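Local coordinates for oxidoreductase, NAD-binding/iron-sulfur cluster-binding protein (Nitratireductor pacificus pht-3B, PDB 6ZXU), which is a catabolic reductive dehalogenase that carries cobalamin and two [4Fe-4S] clusters, and probably passes electrons through the clusters to the cobalamin to remove halogen from organohalides, at residues 504-509 and 595-600; 540-545 and 621-626; 98-103 and 640-645; 187-192 and 343-348. All blocks are in the same frame, centred on the assembly; numbering follows the deposited sequence.

Contact 1 of 4, residues 504-509 and 595-600; sequences TLLNPF and CPWNRE. With NA (sodium ion), chain G; SF4 (iron/sulfur cluster), chain D.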
# COMPACT_ATOMS: atom_id res chain seq x y z
N THR A 504 -7.55 -13.17 0.79
CA THR A 504 -6.43 -12.44 0.21
C THR A 504 -5.99 -13.22 -1.04
O THR A 504 -5.87 -14.45 -1.02
CB THR A 504 -5.22 -12.38 1.21
OG1 THR A 504 -5.56 -11.72 2.38
CG2 THR A 504 -4.05 -11.64 0.63
N LEU A 505 -5.78 -12.50 -2.14
CA LEU A 505 -5.23 -13.05 -3.36
C LEU A 505 -3.73 -12.81 -3.45
O LEU A 505 -3.22 -11.82 -2.94
CB LEU A 505 -5.89 -12.46 -4.62
CG LEU A 505 -7.29 -13.13 -4.84
CD1 LEU A 505 -8.28 -12.36 -3.98
CD2 LEU A 505 -7.68 -13.14 -6.24
N LEU A 506 -3.02 -13.73 -4.08
CA LEU A 506 -1.60 -13.76 -4.07
C LEU A 506 -1.05 -13.50 -5.49
O LEU A 506 -1.44 -14.10 -6.46
CB LEU A 506 -1.14 -15.11 -3.50
CG LEU A 506 0.31 -15.34 -3.11
CD1 LEU A 506 0.36 -16.39 -2.08
CD2 LEU A 506 1.21 -15.72 -4.29
N ASN A 507 -0.11 -12.57 -5.56
CA ASN A 507 0.54 -12.10 -6.78
C ASN A 507 1.88 -12.81 -6.94
O ASN A 507 2.57 -13.08 -5.96
CB ASN A 507 0.76 -10.56 -6.69
CG ASN A 507 1.53 -10.00 -7.83
OD1 ASN A 507 2.74 -9.98 -7.85
ND2 ASN A 507 0.81 -9.55 -8.85
N PRO A 508 2.28 -13.18 -8.18
CA PRO A 508 3.49 -13.98 -8.29
C PRO A 508 4.80 -13.22 -7.98
O PRO A 508 5.85 -13.85 -7.79
CB PRO A 508 3.43 -14.48 -9.73
CG PRO A 508 2.54 -13.53 -10.42
CD PRO A 508 1.53 -13.08 -9.42
N PHE A 509 4.78 -11.91 -7.88
CA PHE A 509 6.00 -11.15 -7.64
C PHE A 509 6.03 -10.57 -6.22
O PHE A 509 7.11 -10.50 -5.66
CB PHE A 509 6.17 -10.02 -8.67
CG PHE A 509 6.29 -10.54 -10.07
CD1 PHE A 509 7.45 -11.12 -10.49
CD2 PHE A 509 5.21 -10.58 -10.92
CE1 PHE A 509 7.56 -11.66 -11.75
CE2 PHE A 509 5.30 -11.06 -12.22
CZ PHE A 509 6.45 -11.64 -12.64
N CYS A 595 4.11 -16.11 4.48
CA CYS A 595 4.02 -16.77 3.22
C CYS A 595 5.38 -16.90 2.51
O CYS A 595 6.07 -15.94 2.37
CB CYS A 595 2.98 -16.06 2.32
SG CYS A 595 2.63 -16.94 0.79
N PRO A 596 5.72 -18.11 2.00
CA PRO A 596 6.95 -18.24 1.22
C PRO A 596 7.07 -17.28 0.04
O PRO A 596 8.18 -16.89 -0.30
CB PRO A 596 6.91 -19.68 0.71
CG PRO A 596 6.08 -20.37 1.70
CD PRO A 596 5.02 -19.39 2.12
N TRP A 597 5.98 -16.89 -0.56
CA TRP A 597 5.99 -15.93 -1.68
C TRP A 597 6.28 -14.49 -1.27
O TRP A 597 6.49 -13.64 -2.14
CB TRP A 597 4.68 -15.96 -2.43
CG TRP A 597 4.42 -17.29 -3.14
CD1 TRP A 597 3.85 -18.36 -2.59
CD2 TRP A 597 4.66 -17.60 -4.52
NE1 TRP A 597 3.69 -19.34 -3.53
CE2 TRP A 597 4.21 -18.92 -4.73
CE3 TRP A 597 5.16 -16.88 -5.62
CZ2 TRP A 597 4.23 -19.52 -5.95
CZ3 TRP A 597 5.22 -17.50 -6.84
CH2 TRP A 597 4.79 -18.83 -6.99
N ASN A 598 6.28 -14.22 0.02
CA ASN A 598 6.72 -12.96 0.53
C ASN A 598 8.23 -12.99 0.61
O ASN A 598 8.78 -13.56 1.56
CB ASN A 598 6.01 -12.65 1.89
CG ASN A 598 6.56 -11.35 2.56
OD1 ASN A 598 6.85 -10.36 1.90
ND2 ASN A 598 6.87 -11.45 3.84
N ARG A 599 8.91 -12.41 -0.35
CA ARG A 599 10.36 -12.48 -0.46
C ARG A 599 10.97 -11.17 -0.82
O ARG A 599 10.31 -10.31 -1.37
CB ARG A 599 10.78 -13.36 -1.63
CG ARG A 599 10.27 -14.72 -1.56
CD ARG A 599 11.01 -15.58 -2.55
NE ARG A 599 10.77 -16.97 -2.19
CZ ARG A 599 9.82 -17.68 -2.76
NH1 ARG A 599 9.07 -17.14 -3.69
NH2 ARG A 599 9.65 -18.96 -2.39
N GLU A 600 12.30 -11.08 -0.56
CA GLU A 600 13.05 -9.92 -0.94
C GLU A 600 13.14 -9.79 -2.48
O GLU A 600 13.19 -10.78 -3.20
CB GLU A 600 14.47 -9.93 -0.28
CG GLU A 600 15.07 -8.51 -0.21
CD GLU A 600 16.52 -8.44 0.32
OE1 GLU A 600 16.98 -9.39 0.96
OE2 GLU A 600 17.19 -7.41 0.08
NA NA G . 8.84 -15.39 3.32
FE1 SF4 D . -0.48 -20.02 2.67
FE2 SF4 D . 1.77 -21.38 1.70
FE3 SF4 D . 1.40 -18.79 1.03
FE4 SF4 D . -0.32 -20.64 -0.02
S1 SF4 D . 1.94 -20.45 -0.29
S2 SF4 D . -0.86 -18.72 0.88
S3 SF4 D . -0.39 -22.00 1.76
S4 SF4 D . 1.72 -19.71 3.06
O HOH W 1 10.15 -16.57 1.82
O HOH W 2 8.31 -17.20 4.59
O HOH W 3 8.97 -14.01 5.37

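Contact 2 of 4, residues 540-545 and 621-626; sequences NQCRKC and AIIAMD. With SF4 (iron/sulfur cluster), chain D.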
# COMPACT_ATOMS: atom_id res chain seq x y z
N ASN A 540 -1.72 -26.02 -2.26
CA ASN A 540 -2.18 -27.31 -1.82
C ASN A 540 -1.19 -28.16 -1.03
O ASN A 540 -1.52 -29.09 -0.33
CB ASN A 540 -2.56 -28.14 -2.99
CG ASN A 540 -3.79 -28.84 -2.70
OD1 ASN A 540 -4.89 -28.17 -2.54
ND2 ASN A 540 -3.65 -30.15 -2.47
N GLN A 541 0.08 -27.84 -1.17
CA GLN A 541 1.17 -28.57 -0.54
C GLN A 541 1.81 -27.80 0.60
O GLN A 541 2.76 -28.27 1.16
CB GLN A 541 2.31 -28.84 -1.56
CG GLN A 541 1.97 -29.62 -2.78
CD GLN A 541 3.15 -29.78 -3.68
OE1 GLN A 541 4.13 -30.43 -3.35
NE2 GLN A 541 3.07 -29.22 -4.82
N CYS A 542 1.37 -26.59 0.87
CA CYS A 542 1.92 -25.74 1.87
C CYS A 542 0.85 -25.47 2.95
O CYS A 542 -0.36 -25.51 2.69
CB CYS A 542 2.35 -24.42 1.23
SG CYS A 542 3.16 -23.15 2.22
N ARG A 543 1.28 -25.18 4.17
CA ARG A 543 0.38 -24.79 5.27
C ARG A 543 0.96 -23.75 6.14
O ARG A 543 0.53 -23.59 7.29
CB ARG A 543 0.05 -25.97 6.17
CG ARG A 543 -0.57 -27.18 5.51
CD ARG A 543 -1.97 -26.91 5.07
NE ARG A 543 -2.63 -28.10 4.49
CZ ARG A 543 -2.38 -28.63 3.30
NH1 ARG A 543 -1.47 -28.12 2.49
NH2 ARG A 543 -3.06 -29.69 2.90
N LYS A 544 1.91 -22.96 5.65
CA LYS A 544 2.65 -22.07 6.55
C LYS A 544 1.76 -20.96 7.16
O LYS A 544 1.85 -20.65 8.34
CB LYS A 544 3.88 -21.55 5.84
CG LYS A 544 4.79 -20.69 6.74
CD LYS A 544 6.20 -20.64 6.21
CE LYS A 544 7.05 -19.75 7.09
NZ LYS A 544 8.51 -19.99 6.84
N CYS A 545 0.97 -20.28 6.34
CA CYS A 545 0.06 -19.26 6.80
C CYS A 545 -0.87 -19.85 7.85
O CYS A 545 -1.12 -19.19 8.85
CB CYS A 545 -0.73 -18.66 5.64
SG CYS A 545 -1.65 -19.90 4.60
N ALA A 621 10.04 -28.86 -2.08
CA ALA A 621 11.33 -28.51 -1.54
C ALA A 621 11.43 -27.06 -1.15
O ALA A 621 12.02 -26.72 -0.16
CB ALA A 621 12.43 -28.78 -2.54
N ILE A 622 10.91 -26.18 -2.00
CA ILE A 622 10.84 -24.75 -1.68
C ILE A 622 10.00 -24.50 -0.43
O ILE A 622 10.38 -23.75 0.46
CB ILE A 622 10.36 -23.97 -2.91
CG1 ILE A 622 11.39 -23.98 -4.02
CG2 ILE A 622 10.05 -22.52 -2.55
CD1 ILE A 622 10.87 -23.53 -5.36
N ILE A 623 8.88 -25.17 -0.32
CA ILE A 623 8.01 -25.05 0.86
C ILE A 623 8.76 -25.48 2.13
O ILE A 623 8.75 -24.78 3.14
CB ILE A 623 6.70 -25.88 0.62
CG1 ILE A 623 5.84 -25.18 -0.39
CG2 ILE A 623 5.96 -26.10 1.88
CD1 ILE A 623 4.87 -26.13 -1.06
N ALA A 624 9.45 -26.60 2.05
CA ALA A 624 10.16 -27.15 3.21
C ALA A 624 11.39 -26.33 3.57
O ALA A 624 11.64 -26.07 4.77
CB ALA A 624 10.53 -28.59 2.96
N MET A 625 12.12 -25.87 2.57
CA MET A 625 13.30 -25.06 2.87
C MET A 625 12.97 -23.70 3.39
O MET A 625 13.79 -23.07 4.08
CB MET A 625 14.24 -24.97 1.66
CG MET A 625 14.99 -26.28 1.35
SD MET A 625 15.87 -27.10 2.75
CE MET A 625 17.00 -25.80 3.13
N ASP A 626 11.76 -23.22 3.10
CA ASP A 626 11.39 -21.94 3.62
C ASP A 626 11.38 -21.97 5.17
O ASP A 626 11.69 -21.01 5.79
CB ASP A 626 10.01 -21.52 3.08
CG ASP A 626 9.79 -20.01 3.23
OD1 ASP A 626 10.50 -19.27 2.48
OD2 ASP A 626 8.90 -19.56 4.03
FE1 SF4 D . -0.48 -20.02 2.67
FE2 SF4 D . 1.77 -21.38 1.70
FE3 SF4 D . 1.40 -18.79 1.03
FE4 SF4 D . -0.32 -20.64 -0.02
S1 SF4 D . 1.94 -20.45 -0.29
S2 SF4 D . -0.86 -18.72 0.88
S3 SF4 D . -0.39 -22.00 1.76
S4 SF4 D . 1.72 -19.71 3.06

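Contact 3 of 4, residues 98-103 and 640-645; sequences AIPDDP and WWFDLE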
# COMPACT_ATOMS: atom_id res chain seq x y z
N ALA A 98 6.82 8.27 27.13
CA ALA A 98 7.42 7.12 26.41
C ALA A 98 8.20 7.46 25.18
O ALA A 98 8.64 6.54 24.49
CB ALA A 98 6.33 6.10 26.06
N ILE A 99 8.37 8.74 24.88
CA ILE A 99 9.14 9.13 23.71
C ILE A 99 10.63 9.01 24.05
O ILE A 99 11.10 9.54 25.06
CB ILE A 99 8.81 10.56 23.28
CG1 ILE A 99 7.29 10.78 23.23
CG2 ILE A 99 9.45 10.89 21.94
CD1 ILE A 99 6.56 9.76 22.35
N PRO A 100 11.42 8.30 23.21
CA PRO A 100 12.89 8.27 23.41
C PRO A 100 13.51 9.62 23.40
O PRO A 100 13.09 10.50 22.63
CB PRO A 100 13.39 7.40 22.27
CG PRO A 100 12.19 6.56 21.90
CD PRO A 100 11.01 7.45 22.10
N ASP A 101 14.46 9.83 24.34
CA ASP A 101 15.16 11.13 24.52
C ASP A 101 16.26 11.31 23.47
O ASP A 101 16.47 12.41 22.95
CB ASP A 101 15.75 11.30 25.97
N ASP A 102 16.96 10.22 23.15
CA ASP A 102 18.17 10.27 22.28
C ASP A 102 17.93 10.82 20.90
O ASP A 102 17.19 10.21 20.13
CB ASP A 102 18.74 8.85 22.19
CG ASP A 102 20.05 8.81 21.42
OD1 ASP A 102 20.51 9.88 20.94
OD2 ASP A 102 20.59 7.72 21.27
N PRO A 103 18.53 11.98 20.55
CA PRO A 103 18.20 12.58 19.25
C PRO A 103 18.63 11.77 18.06
O PRO A 103 18.13 11.99 16.98
CB PRO A 103 18.96 13.93 19.26
CG PRO A 103 19.14 14.23 20.73
CD PRO A 103 19.39 12.87 21.34
N TRP A 640 12.30 -0.49 12.99
CA TRP A 640 12.66 0.89 13.07
C TRP A 640 11.66 1.74 13.85
O TRP A 640 11.95 2.92 14.10
CB TRP A 640 12.73 1.49 11.65
CG TRP A 640 11.48 1.29 10.82
CD1 TRP A 640 11.22 0.22 9.96
CD2 TRP A 640 10.32 2.15 10.73
NE1 TRP A 640 9.98 0.35 9.37
CE2 TRP A 640 9.41 1.52 9.81
CE3 TRP A 640 9.96 3.33 11.35
CZ2 TRP A 640 8.18 2.07 9.53
CZ3 TRP A 640 8.74 3.85 11.11
CH2 TRP A 640 7.87 3.25 10.18
N TRP A 641 10.46 1.21 14.13
CA TRP A 641 9.36 2.02 14.72
C TRP A 641 9.39 1.94 16.24
O TRP A 641 10.00 1.03 16.84
CB TRP A 641 7.97 1.51 14.19
CG TRP A 641 7.73 0.04 14.48
CD1 TRP A 641 7.09 -0.50 15.58
CD2 TRP A 641 8.14 -1.06 13.69
NE1 TRP A 641 7.12 -1.86 15.52
CE2 TRP A 641 7.74 -2.22 14.35
CE3 TRP A 641 8.79 -1.17 12.46
CZ2 TRP A 641 8.04 -3.47 13.86
CZ3 TRP A 641 9.09 -2.39 11.97
CH2 TRP A 641 8.71 -3.55 12.66
N PHE A 642 8.71 2.90 16.87
CA PHE A 642 8.50 2.93 18.33
C PHE A 642 7.28 2.12 18.72
O PHE A 642 6.28 2.12 18.00
CB PHE A 642 8.31 4.38 18.81
CG PHE A 642 9.47 5.31 18.59
CD1 PHE A 642 10.76 4.86 18.50
CD2 PHE A 642 9.22 6.68 18.49
CE1 PHE A 642 11.80 5.71 18.28
CE2 PHE A 642 10.25 7.56 18.31
CZ PHE A 642 11.54 7.07 18.21
N ASP A 643 7.35 1.43 19.83
CA ASP A 643 6.21 0.76 20.41
C ASP A 643 5.38 1.74 21.29
O ASP A 643 5.65 1.92 22.46
CB ASP A 643 6.67 -0.42 21.26
CG ASP A 643 7.18 -1.54 20.44
OD1 ASP A 643 6.89 -1.62 19.21
OD2 ASP A 643 7.89 -2.35 20.98
N LEU A 644 4.46 2.44 20.66
CA LEU A 644 3.61 3.44 21.24
C LEU A 644 2.17 3.11 20.98
O LEU A 644 1.82 2.78 19.85
CB LEU A 644 3.90 4.86 20.67
CG LEU A 644 5.30 5.41 20.95
CD1 LEU A 644 5.54 6.74 20.23
CD2 LEU A 644 5.51 5.55 22.46
N GLU A 645 1.34 3.22 22.02
CA GLU A 645 -0.09 3.04 21.95
C GLU A 645 -0.70 4.29 22.50
O GLU A 645 -0.41 4.69 23.60
CB GLU A 645 -0.50 1.79 22.78
CG GLU A 645 -1.98 1.62 22.91
CD GLU A 645 -2.40 0.40 23.71
OE1 GLU A 645 -1.59 -0.23 24.45
OE2 GLU A 645 -3.60 0.03 23.59

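Contact 4 of 4, residues 187-192 and 343-348; sequences VRWMGF and LALGMQ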
# COMPACT_ATOMS: atom_id res chain seq x y z
N VAL A 187 4.50 13.50 14.50
CA VAL A 187 5.29 14.17 15.58
C VAL A 187 4.32 14.91 16.55
O VAL A 187 4.50 14.86 17.76
CB VAL A 187 6.33 15.11 14.98
CG1 VAL A 187 7.03 15.96 16.03
CG2 VAL A 187 7.37 14.33 14.19
N ARG A 188 3.28 15.54 16.01
CA ARG A 188 2.24 16.19 16.83
C ARG A 188 1.53 15.22 17.75
O ARG A 188 1.26 15.53 18.91
CB ARG A 188 1.26 16.93 15.96
CG ARG A 188 1.80 18.21 15.36
CD ARG A 188 0.71 19.05 14.74
NE ARG A 188 -0.02 18.37 13.63
CZ ARG A 188 0.25 18.45 12.36
NH1 ARG A 188 1.34 19.11 11.88
NH2 ARG A 188 -0.50 17.80 11.48
N TRP A 189 1.29 14.00 17.30
CA TRP A 189 0.70 12.98 18.17
C TRP A 189 1.61 12.42 19.23
O TRP A 189 1.16 11.87 20.24
CB TRP A 189 0.14 11.84 17.33
CG TRP A 189 -1.26 12.09 16.86
CD1 TRP A 189 -1.69 12.53 15.61
CD2 TRP A 189 -2.43 11.97 17.66
NE1 TRP A 189 -3.06 12.64 15.60
CE2 TRP A 189 -3.55 12.30 16.84
CE3 TRP A 189 -2.65 11.59 19.01
CZ2 TRP A 189 -4.87 12.29 17.32
CZ3 TRP A 189 -4.00 11.57 19.50
CH2 TRP A 189 -5.07 11.92 18.65
N MET A 190 2.93 12.53 19.02
CA MET A 190 3.93 12.17 20.02
C MET A 190 4.12 13.29 21.07
O MET A 190 4.74 13.07 22.11
CB MET A 190 5.26 11.88 19.33
CG MET A 190 5.30 10.48 18.74
SD MET A 190 7.00 9.99 18.26
CE MET A 190 7.50 11.29 17.11
N GLY A 191 3.56 14.48 20.81
CA GLY A 191 3.48 15.53 21.84
C GLY A 191 4.30 16.76 21.49
O GLY A 191 4.42 17.64 22.33
N PHE A 192 4.78 16.89 20.25
CA PHE A 192 5.66 17.98 19.87
C PHE A 192 5.08 18.76 18.76
O PHE A 192 4.59 18.18 17.77
CB PHE A 192 7.08 17.45 19.44
CG PHE A 192 7.77 16.65 20.48
CD1 PHE A 192 7.46 15.30 20.67
CD2 PHE A 192 8.70 17.23 21.32
CE1 PHE A 192 8.03 14.56 21.69
CE2 PHE A 192 9.29 16.49 22.30
CZ PHE A 192 8.98 15.15 22.49
N LEU A 343 1.70 7.07 14.12
CA LEU A 343 1.90 7.16 12.69
C LEU A 343 0.62 6.95 11.91
O LEU A 343 0.30 7.72 10.99
CB LEU A 343 2.99 6.18 12.23
CG LEU A 343 3.37 6.26 10.76
CD1 LEU A 343 3.91 7.63 10.33
CD2 LEU A 343 4.41 5.20 10.40
N ALA A 344 -0.12 5.90 12.26
CA ALA A 344 -1.44 5.70 11.67
C ALA A 344 -2.41 6.89 11.94
O ALA A 344 -3.11 7.35 11.06
CB ALA A 344 -2.04 4.43 12.24
N LEU A 345 -2.40 7.41 13.15
CA LEU A 345 -3.15 8.63 13.46
C LEU A 345 -2.74 9.82 12.58
O LEU A 345 -3.58 10.64 12.23
CB LEU A 345 -3.03 9.02 14.96
CG LEU A 345 -3.83 8.09 15.87
CD1 LEU A 345 -3.42 8.19 17.30
CD2 LEU A 345 -5.32 8.45 15.77
N GLY A 346 -1.49 9.89 12.17
CA GLY A 346 -1.06 10.96 11.20
C GLY A 346 -1.69 10.78 9.87
O GLY A 346 -1.85 11.74 9.12
N MET A 347 -2.01 9.53 9.49
CA MET A 347 -2.65 9.28 8.17
C MET A 347 -4.16 9.48 8.18
O MET A 347 -4.73 9.79 7.15
CB MET A 347 -2.35 7.86 7.73
CG MET A 347 -0.87 7.63 7.51
SD MET A 347 -0.58 5.90 7.04
CE MET A 347 0.71 5.30 8.07
N GLN A 348 -4.80 9.29 9.33
CA GLN A 348 -6.24 9.28 9.42
C GLN A 348 -6.97 10.47 8.76
O GLN A 348 -7.92 10.27 8.02
CB GLN A 348 -6.64 9.08 10.85
CG GLN A 348 -8.17 8.93 10.94
CD GLN A 348 -8.62 8.33 12.27
OE1 GLN A 348 -8.24 8.81 13.37
NE2 GLN A 348 -9.46 7.30 12.19
O HOH W 4 -5.22 11.94 13.64

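Contact 1 of 4, residues 504-509 and 595-600
The pocket of one [4Fe-4S] cluster is walled here by Leu506 and by the Cys-Pro pair Cys595-Pro596, Cys595 being a cluster ligand set apart in sequence from Cys539, Cys542 and Cys545. Cys595 SG binds the iron FE3 at 2.2 Å, and Leu506 CD1 rests 3.7 Å from that SG, an apolar methyl laid against the thiolate. The other methyl of Leu506 sits over the indole of Trp597: CD2 is 4.0 Å from the centroid of the five-membered ring, 20° off its normal, a CH-pi contact. Leu506 CG stands anti to the backbone N (chi1 -168°), which sends the two methyls forward to divide between sulfur and ring. The indole in turn meets the cluster with its edge, Trp597 CD1 lying 3.6 Å from the sulfide S1, while Pro508 O approaches the CE3 edge at 3.8 Å. Residues 595-598 form a type I turn, closed by Asn598 N to Cys595 O, and a weak bond runs from Trp597 N to Cys595 SG. Backbone carbonyls of the turn bind a sodium ion: Asn598 O (2.5 Å) and, more distantly, Cys595 O (3.0 Å), with three waters besides. On the other segment, Asn507 OD1 accepts from Phe509 N in an Asx turn. Leu505, next to Leu506, donates its backbone N to the cobalamin and packs on helix 486-492. Leu506 pairs by backbone bonds with Glu497 of the small sheet, and Trp597 lies against Phe533, Phe538 and helix 603-614.

Contact 2 of 4, residues 540-545 and 621-626
A cysteine-rich loop of the ferredoxin-like region and the start of helix 544-548, which together bear two cluster ligands, are backed here by helix 619-628. Cys542 SG binds the iron FE2 and Cys545 SG the iron FE1, each at 2.3 Å. Behind the first of these, Ile623 pushes its CD1 against Cys542 CB (3.8 Å), and the same methyl touches Gln541 CB and its carbonyl O. The polar part of the contact is a buried salt bridge: Lys544 NZ reaches Asp626 OD2 at 2.9 Å, coming from above the carboxylate plane, 37° out of it. An extended chain, with CG anti to the backbone N (chi1 -175°), carries the ammonium away from the cluster, toward helix 619-628, where Asp627 OD1, and Asn631 O just beyond the helix, also bind it. Asp626 OD1 is taken by Asn631 ND2. A methionine in place of Lys544 would probably leave Asp626 OD2 and Asp627 OD1 without the ammonium that they share. Within the loop, Arg543 folds back so that NH1 donates to Asn540 O (3.0 Å) and Cys542 O (2.8 Å), both close to the guanidinium plane. Helix 544-548 starts just after Arg543, and helix 619-628 is set against helix 603-614 through Ile622, which touches Leu611 and Ser612.

Contact 3 of 4, residues 98-103 and 640-645
Ala98, Ile99 and Pro100 pack on Phe642 and Leu644, an apolar contact between two irregular segments that joins the loop leading into helix 103-116 to the run before strand 645-647, far along the chain. The aliphatic contacts converge on Leu644, whose two methyls part between neighbours: CD2 meets Ala98 CB at 3.7 Å, and CD1 meets Ile99 CD1 at 3.8 Å. The side chains of Ile99 and Leu644 cross at about a right angle, touching by these terminal methyls. Met190 of helix 168-190 packs on both Ile99 and Leu644. No hydrogen bond spans the two segments. The polar bonds are to other parts of the chain: Pro100 O accepts from Arg106 NE, Phe642 O from His341 NE2, and Asp102, at the N-cap of helix 103-116, bonds through OD1 to Ala104 N. The aromatic contact is the CG-CD edge of a proline set over a phenyl face. Phe642 carries its CG anti to the carbonyl carbon (chi1 -62°), turning the ring toward Pro100, and Tyr186, Met190 and Asn109 also touch that side chain. Pro100 CG stands 3.9 Å from the phenyl centroid of Phe642, 19° off the ring normal, with Phe642 CE1 its nearest atom at 3.7 Å.

Contact 4 of 4, residues 187-192 and 343-348
The C-terminal end of helix 168-190 meets helix 342-354, with the CA atoms of Trp189 and Gly346 7.5 Å apart. The first helix ends in a Schellman motif: Gly191 has positive phi (115°), and Phe192 N and Gly191 N bond back to Val187 O and Arg188 O. A side chain at Gly191 would run into the carbonyl O of Met190. Between the helices, Trp189 and Leu345 do nearly all the touching, their side chains crossing at about a right angle. A single water also ties them, accepting from Trp189 NE1 at 3.0 Å and donating to Leu345 O in a short bond of 2.5 Å. Leu345 CB lies over the indole, 3.7 Å from the centroid of the five-membered ring of Trp189 and 10° off its normal, a CH-pi contact. A leucine in place of Trp189 would probably deprive Leu345 of the indole face it packs on and the water of its NE1 donor. Elsewhere on the two helices, Arg188 bonds to Phe87 O, Leu88 O and Ala194 O, while Leu343 and Met347 pack on Ile182 and on helix 445-469. Leu345 CG, anti to the carbonyl carbon (chi1 -73°), carries the chain on across the same indole face, where CD1 sits 3.9 Å from Trp189 CE3.

In the fold
The four contacts form two pairs. Contacts 1 and 2 meet directly, Pro596 packing on Asp626 and Cys542, and both supply ligands to the same [4Fe-4S] cluster; their segments alternate along the chain. Both are buried, and thiolate ligation accompanies apolar packing in both, with a salt bridge in contact 2 and a sodium ion on the turn of contact 1. Contacts 3 and 4, about 12 Å apart between centres, are only partly buried and lie away from the annotated sites. They touch where Met190 and Phe192, at and just past the end of helix 168-190, pack on Ile99, and they rely on methyls, proline and aromatic faces, with one bridging water in contact 4. Contacts 1 and 4 lie on opposite sides of the chain's centre.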